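Local structure of ABC transporter, solute-binding protein (Staphylococcus aureus, 6LKK) at residues N1-R15 with V27-L39. The protein binds glucose 6-phosphate as an extracellular solute-binding lipoprotein and takes part in two-component signal transduction. Residues are numbered along the deposited sequence; the frame is centred on the assembly and turned at random.
Sequences NVLTVYSPYQSNLIR and VKIEIKHGSTQVL. With G6P (6-O-phosphono-alpha-D-glucopyranose), chain B.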
loop_
_atom_site.group_PDB
_atom_site.type_symbol
_atom_site.label_atom_id
_atom_site.label_comp_id
_atom_site.label_asym_id
_atom_site.label_seq_id
_atom_site.Cartn_x
_atom_site.Cartn_y
_atom_site.Cartn_z
ATOM N N ASN A 1 19.179 19.500 10.193
ATOM C CA ASN A 1 18.350 20.299 9.296
ATOM C C ASN A 1 17.446 19.423 8.434
ATOM O O ASN A 1 16.282 19.757 8.205
ATOM C CB ASN A 1 19.224 21.183 8.400
ATOM C CG ASN A 1 19.618 22.489 9.068
ATOM O OD1 ASN A 1 19.258 22.746 10.219
ATOM N ND2 ASN A 1 20.370 23.320 8.348
ATOM N N VAL A 2 17.978 18.302 7.961
ATOM C CA VAL A 2 17.237 17.433 7.054
ATOM C C VAL A 2 16.328 16.509 7.853
ATOM O O VAL A 2 16.711 15.984 8.907
ATOM C CB VAL A 2 18.209 16.635 6.167
ATOM C CG1 VAL A 2 17.473 15.564 5.370
ATOM C CG2 VAL A 2 18.947 17.576 5.224
ATOM N N LEU A 3 15.114 16.308 7.350
ATOM C CA LEU A 3 14.159 15.366 7.922
ATOM C C LEU A 3 13.985 14.215 6.940
ATOM O O LEU A 3 13.506 14.418 5.819
ATOM C CB LEU A 3 12.819 16.046 8.206
ATOM C CG LEU A 3 11.820 15.297 9.090
ATOM C CD1 LEU A 3 10.758 16.263 9.576
ATOM C CD2 LEU A 3 11.164 14.122 8.364
ATOM N N THR A 4 14.365 13.014 7.363
ATOM C CA THR A 4 14.357 11.842 6.498
ATOM C C THR A 4 13.079 11.041 6.710
ATOM O O THR A 4 12.725 10.710 7.847
ATOM C CB THR A 4 15.583 10.967 6.759
ATOM O OG1 THR A 4 16.768 11.705 6.437
ATOM C CG2 THR A 4 15.540 9.698 5.915
ATOM N N VAL A 5 12.402 10.726 5.610
ATOM C CA VAL A 5 11.179 9.934 5.613
ATOM C C VAL A 5 11.480 8.597 4.949
ATOM O O VAL A 5 12.034 8.559 3.845
ATOM C CB VAL A 5 10.041 10.666 4.876
ATOM C CG1 VAL A 5 8.783 9.801 4.802
ATOM C CG2 VAL A 5 9.737 12.003 5.546
ATOM N N TYR A 6 11.127 7.503 5.622
ATOM C CA TYR A 6 11.105 6.186 4.994
ATOM C C TYR A 6 9.737 5.982 4.359
ATOM O O TYR A 6 8.713 6.234 5.000
ATOM C CB TYR A 6 11.350 5.064 6.005
ATOM C CG TYR A 6 12.596 5.169 6.853
ATOM C CD1 TYR A 6 12.604 5.922 8.020
ATOM C CD2 TYR A 6 13.749 4.473 6.517
ATOM C CE1 TYR A 6 13.738 6.001 8.813
ATOM C CE2 TYR A 6 14.887 4.547 7.302
ATOM C CZ TYR A 6 14.873 5.312 8.448
ATOM O OH TYR A 6 16.001 5.387 9.233
ATOM N N SER A 7 9.710 5.523 3.108
ATOM C CA SER A 7 8.407 5.276 2.500
ATOM C C SER A 7 8.464 4.274 1.355
ATOM O O SER A 7 9.309 4.399 0.460
ATOM C CB SER A 7 7.802 6.580 1.985
ATOM O OG SER A 7 6.528 6.332 1.416
ATOM N N PRO A 8 7.573 3.275 1.336
ATOM C CA PRO A 8 7.441 2.427 0.142
ATOM C C PRO A 8 6.647 3.066 -0.983
ATOM O O PRO A 8 6.560 2.470 -2.067
ATOM C CB PRO A 8 6.719 1.185 0.681
ATOM C CG PRO A 8 5.895 1.715 1.800
ATOM C CD PRO A 8 6.732 2.786 2.443
ATOM N N TYR A 9 6.052 4.239 -0.767
ATOM C CA TYR A 9 5.326 4.909 -1.834
ATOM C C TYR A 9 6.264 5.253 -2.982
ATOM O O TYR A 9 7.467 5.447 -2.796
ATOM C CB TYR A 9 4.670 6.201 -1.341
ATOM C CG TYR A 9 3.478 6.019 -0.431
ATOM C CD1 TYR A 9 2.355 5.327 -0.856
ATOM C CD2 TYR A 9 3.461 6.581 0.836
ATOM C CE1 TYR A 9 1.258 5.171 -0.028
ATOM C CE2 TYR A 9 2.371 6.434 1.667
ATOM C CZ TYR A 9 1.273 5.730 1.234
ATOM O OH TYR A 9 0.186 5.583 2.060
ATOM N N GLN A 10 5.694 5.350 -4.177
ATOM C CA GLN A 10 6.427 5.876 -5.315
ATOM C C GLN A 10 6.560 7.388 -5.195
ATOM O O GLN A 10 5.714 8.066 -4.608
ATOM C CB GLN A 10 5.728 5.505 -6.623
ATOM C CG GLN A 10 5.736 4.014 -6.908
ATOM C CD GLN A 10 7.139 3.462 -7.086
ATOM O OE1 GLN A 10 7.810 3.750 -8.076
ATOM N NE2 GLN A 10 7.590 2.672 -6.119
ATOM N N SER A 11 7.646 7.915 -5.762
ATOM C CA SER A 11 7.946 9.336 -5.616
ATOM C C SER A 11 6.799 10.212 -6.114
ATOM O O SER A 11 6.502 11.253 -5.516
ATOM C CB SER A 11 9.234 9.670 -6.367
ATOM O OG SER A 11 9.634 11.005 -6.115
ATOM N N ASN A 12 6.143 9.814 -7.207
ATOM C CA ASN A 12 5.137 10.682 -7.811
ATOM C C ASN A 12 3.975 10.970 -6.871
ATOM O O ASN A 12 3.297 11.990 -7.040
ATOM C CB ASN A 12 4.605 10.066 -9.107
ATOM C CG ASN A 12 3.697 8.878 -8.862
ATOM O OD1 ASN A 12 4.094 7.898 -8.235
ATOM N ND2 ASN A 12 2.463 8.967 -9.351
ATOM N N LEU A 13 3.729 10.107 -5.884
ATOM C CA LEU A 13 2.604 10.324 -4.981
ATOM C C LEU A 13 2.966 11.272 -3.844
ATOM O O LEU A 13 2.138 12.097 -3.438
ATOM C CB LEU A 13 2.111 8.990 -4.412
ATOM C CG LEU A 13 0.940 9.088 -3.426
ATOM C CD1 LEU A 13 -0.315 9.581 -4.123
ATOM C CD2 LEU A 13 0.688 7.754 -2.748
ATOM N N ILE A 14 4.182 11.168 -3.305
ATOM C CA ILE A 14 4.531 11.860 -2.073
ATOM C C ILE A 14 5.554 12.977 -2.268
ATOM O O ILE A 14 5.587 13.906 -1.452
ATOM C CB ILE A 14 5.029 10.874 -0.994
ATOM C CG1 ILE A 14 6.255 10.097 -1.481
ATOM C CG2 ILE A 14 3.909 9.920 -0.595
ATOM C CD1 ILE A 14 6.950 9.315 -0.378
ATOM N N ARG A 15 6.384 12.919 -3.306
ATOM C CA ARG A 15 7.372 13.980 -3.488
ATOM C C ARG A 15 6.725 15.351 -3.633
ATOM O O ARG A 15 7.230 16.306 -3.015
ATOM C CB ARG A 15 8.262 13.656 -4.695
ATOM C CG ARG A 15 9.476 14.566 -4.851
ATOM C CD ARG A 15 10.430 14.443 -3.677
ATOM N NE ARG A 15 10.197 15.472 -2.669
ATOM C CZ ARG A 15 10.957 15.652 -1.594
ATOM N NH1 ARG A 15 12.005 14.870 -1.372
ATOM N NH2 ARG A 15 10.671 16.620 -0.734
ATOM N N VAL A 27 11.734 23.243 5.736
ATOM C CA VAL A 27 12.517 22.078 6.126
ATOM C C VAL A 27 12.793 21.264 4.873
ATOM O O VAL A 27 11.918 21.130 4.011
ATOM C CB VAL A 27 11.779 21.220 7.177
ATOM C CG1 VAL A 27 12.588 19.979 7.532
ATOM C CG2 VAL A 27 11.479 22.040 8.426
ATOM N N LYS A 28 14.003 20.725 4.767
ATOM C CA LYS A 28 14.355 19.843 3.661
ATOM C C LYS A 28 13.988 18.410 4.026
ATOM O O LYS A 28 14.359 17.921 5.099
ATOM C CB LYS A 28 15.846 19.938 3.333
ATOM C CG LYS A 28 16.283 19.078 2.144
ATOM C CD LYS A 28 16.036 19.779 0.816
ATOM C CE LYS A 28 16.047 18.797 -0.349
ATOM N NZ LYS A 28 14.783 18.011 -0.441
ATOM N N ILE A 29 13.262 17.743 3.133
ATOM C CA ILE A 29 12.835 16.363 3.335
ATOM C C ILE A 29 13.537 15.482 2.315
ATOM O O ILE A 29 13.463 15.737 1.107
ATOM C CB ILE A 29 11.308 16.219 3.219
ATOM C CG1 ILE A 29 10.626 16.951 4.373
ATOM C CG2 ILE A 29 10.907 14.741 3.225
ATOM C CD1 ILE A 29 9.136 17.054 4.226
ATOM N N GLU A 30 14.207 14.445 2.804
ATOM C CA GLU A 30 14.773 13.399 1.967
ATOM C C GLU A 30 13.981 12.118 2.185
ATOM O O GLU A 30 13.566 11.821 3.310
ATOM C CB GLU A 30 16.254 13.176 2.288
ATOM C CG GLU A 30 17.128 14.394 2.014
ATOM C CD GLU A 30 18.606 14.130 2.241
ATOM O OE1 GLU A 30 18.938 13.147 2.936
ATOM O OE2 GLU A 30 19.435 14.905 1.718
ATOM N N ILE A 31 13.758 11.368 1.109
ATOM C CA ILE A 31 12.967 10.144 1.158
ATOM C C ILE A 31 13.891 8.955 0.953
ATOM O O ILE A 31 14.754 8.970 0.067
ATOM C CB ILE A 31 11.849 10.128 0.099
ATOM C CG1 ILE A 31 11.019 11.416 0.151
ATOM C CG2 ILE A 31 10.955 8.909 0.314
ATOM C CD1 ILE A 31 10.059 11.563 -1.014
ATOM N N LYS A 32 13.697 7.919 1.763
ATOM C CA LYS A 32 14.347 6.629 1.566
ATOM C C LYS A 32 13.288 5.655 1.063
ATOM O O LYS A 32 12.362 5.303 1.802
ATOM C CB LYS A 32 14.992 6.135 2.858
ATOM C CG LYS A 32 15.971 4.992 2.655
ATOM C CD LYS A 32 16.587 4.534 3.970
ATOM C CE LYS A 32 17.540 5.575 4.549
ATOM N NZ LYS A 32 18.964 5.154 4.444
ATOM N N HIS A 33 13.422 5.233 -0.192
ATOM C CA HIS A 33 12.455 4.366 -0.850
ATOM C C HIS A 33 12.877 2.905 -0.745
ATOM O O HIS A 33 14.063 2.587 -0.631
ATOM C CB HIS A 33 12.301 4.741 -2.328
ATOM C CG HIS A 33 11.587 6.035 -2.561
ATOM N ND1 HIS A 33 10.220 6.163 -2.437
ATOM C CD2 HIS A 33 12.046 7.253 -2.931
ATOM C CE1 HIS A 33 9.869 7.406 -2.712
ATOM N NE2 HIS A 33 10.958 8.089 -3.016
ATOM N N GLY A 34 11.889 2.020 -0.794
ATOM C CA GLY A 34 12.142 0.593 -0.782
ATOM C C GLY A 34 10.872 -0.164 -0.473
ATOM O O GLY A 34 9.840 0.415 -0.126
ATOM N N SER A 35 10.958 -1.484 -0.621
ATOM C CA SER A 35 9.855 -2.341 -0.211
ATOM C C SER A 35 9.597 -2.163 1.281
ATOM O O SER A 35 10.519 -1.910 2.061
ATOM C CB SER A 35 10.167 -3.803 -0.526
ATOM O OG SER A 35 10.372 -3.986 -1.914
ATOM N N THR A 36 8.328 -2.291 1.677
ATOM C CA THR A 36 7.933 -1.974 3.049
ATOM C C THR A 36 8.799 -2.712 4.063
ATOM O O THR A 36 9.389 -2.101 4.960
ATOM C CB THR A 36 6.457 -2.315 3.278
ATOM O OG1 THR A 36 5.627 -1.552 2.390
ATOM C CG2 THR A 36 6.052 -2.003 4.714
ATOM N N GLN A 37 8.876 -4.039 3.945
ATOM C CA GLN A 37 9.583 -4.818 4.955
ATOM C C GLN A 37 11.093 -4.653 4.845
ATOM O O GLN A 37 11.800 -4.786 5.849
ATOM C CB GLN A 37 9.191 -6.288 4.849
ATOM C CG GLN A 37 7.751 -6.564 5.247
ATOM C CD GLN A 37 7.450 -6.124 6.665
ATOM O OE1 GLN A 37 8.235 -6.370 7.582
ATOM N NE2 GLN A 37 6.319 -5.456 6.851
ATOM N N VAL A 38 11.606 -4.370 3.648
ATOM C CA VAL A 38 13.029 -4.079 3.508
ATOM C C VAL A 38 13.376 -2.788 4.238
ATOM O O VAL A 38 14.378 -2.711 4.958
ATOM C CB VAL A 38 13.420 -4.011 2.020
ATOM C CG1 VAL A 38 14.889 -3.634 1.866
ATOM C CG2 VAL A 38 13.140 -5.342 1.340
ATOM N N LEU A 39 12.551 -1.753 4.062
ATOM C CA LEU A 39 12.747 -0.511 4.802
ATOM C C LEU A 39 12.729 -0.767 6.303
ATOM O O LEU A 39 13.593 -0.278 7.040
ATOM C CB LEU A 39 11.667 0.501 4.415
ATOM C CG LEU A 39 11.770 1.119 3.018
ATOM C CD1 LEU A 39 10.497 1.882 2.690
ATOM C CD2 LEU A 39 12.977 2.037 2.913
HETATM C C1 G6P B . 1.032 -1.222 -0.502
HETATM C C2 G6P B . 0.596 0.001 0.342
HETATM C C3 G6P B . 1.292 1.267 0.005
HETATM C C4 G6P B . 2.692 1.024 -0.347
HETATM C C5 G6P B . 2.749 0.243 -1.655
HETATM C C6 G6P B . 4.157 -0.152 -1.968
HETATM O O1 G6P B . -0.089 -1.855 -1.042
HETATM O O2 G6P B . -0.820 0.211 0.207
HETATM O O3 G6P B . 1.241 2.168 1.194
HETATM O O4 G6P B . 3.389 2.281 -0.533
HETATM O O5 G6P B . 1.946 -0.995 -1.623
HETATM O O6 G6P B . 4.659 -0.924 -0.901
HETATM P P G6P B . 5.402 -2.409 -1.221
HETATM O O1P G6P B . 5.948 -2.946 0.090
HETATM O O2P G6P B . 6.552 -2.215 -2.228
HETATM O O3P G6P B . 4.399 -3.355 -1.771
HETATM O O HOH W 1 11.816 10.382 -4.071
#
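Strands 2-7 and 28-33 run parallel, their axes 4.6 Å apart and inclined by 27°, joined from Leu3 to Ser7 by five backbone hydrogen bonds, the shortest from Lys32 N to Val5 O (2.7 Å). On the face bearing Val5, Ile29 and Ile31, Arg15 reaches back from helix 11-15 over the second strand. Its chain bends at chi2 (63°) and chi3, which brings NH1 to Ile29 O at 3.0 Å. The acceptor lies in the guanidinium plane, whereas the donor stands above the carbonyl plane; Lys28 NZ reaches Ile29 O from the opposite face of that plane, at 3.1 Å. Glu22 forms salt bridges with both cations and so probably offsets their like charge. Farther along, Ile14 CD1 meets Ile31 CD1 at 3.9 Å, and Ile31 CG2 covers one face of the His33 ring near its rim. His33 ND1 gives Tyr9 O a weak, bent bond, while NE2 shares an in-plane water with Ser11 OG. On the other face, Lys32 CD runs alongside Tyr6 CE2 (3.7 Å). Past the strand ends, Pro8 CG rests 3.3 Å from Thr36 OG1, and Thr36 holds phosphate oxygen O1P through its backbone N and its hydroxyl, OG1 lying 2.7 Å from O1P. This is a parallel beta-alpha-beta unit of the periplasmic-binding-protein fold; the loops after its two strands and the N-terminus of the following helix, 36-45, line the glucose 6-phosphate pocket.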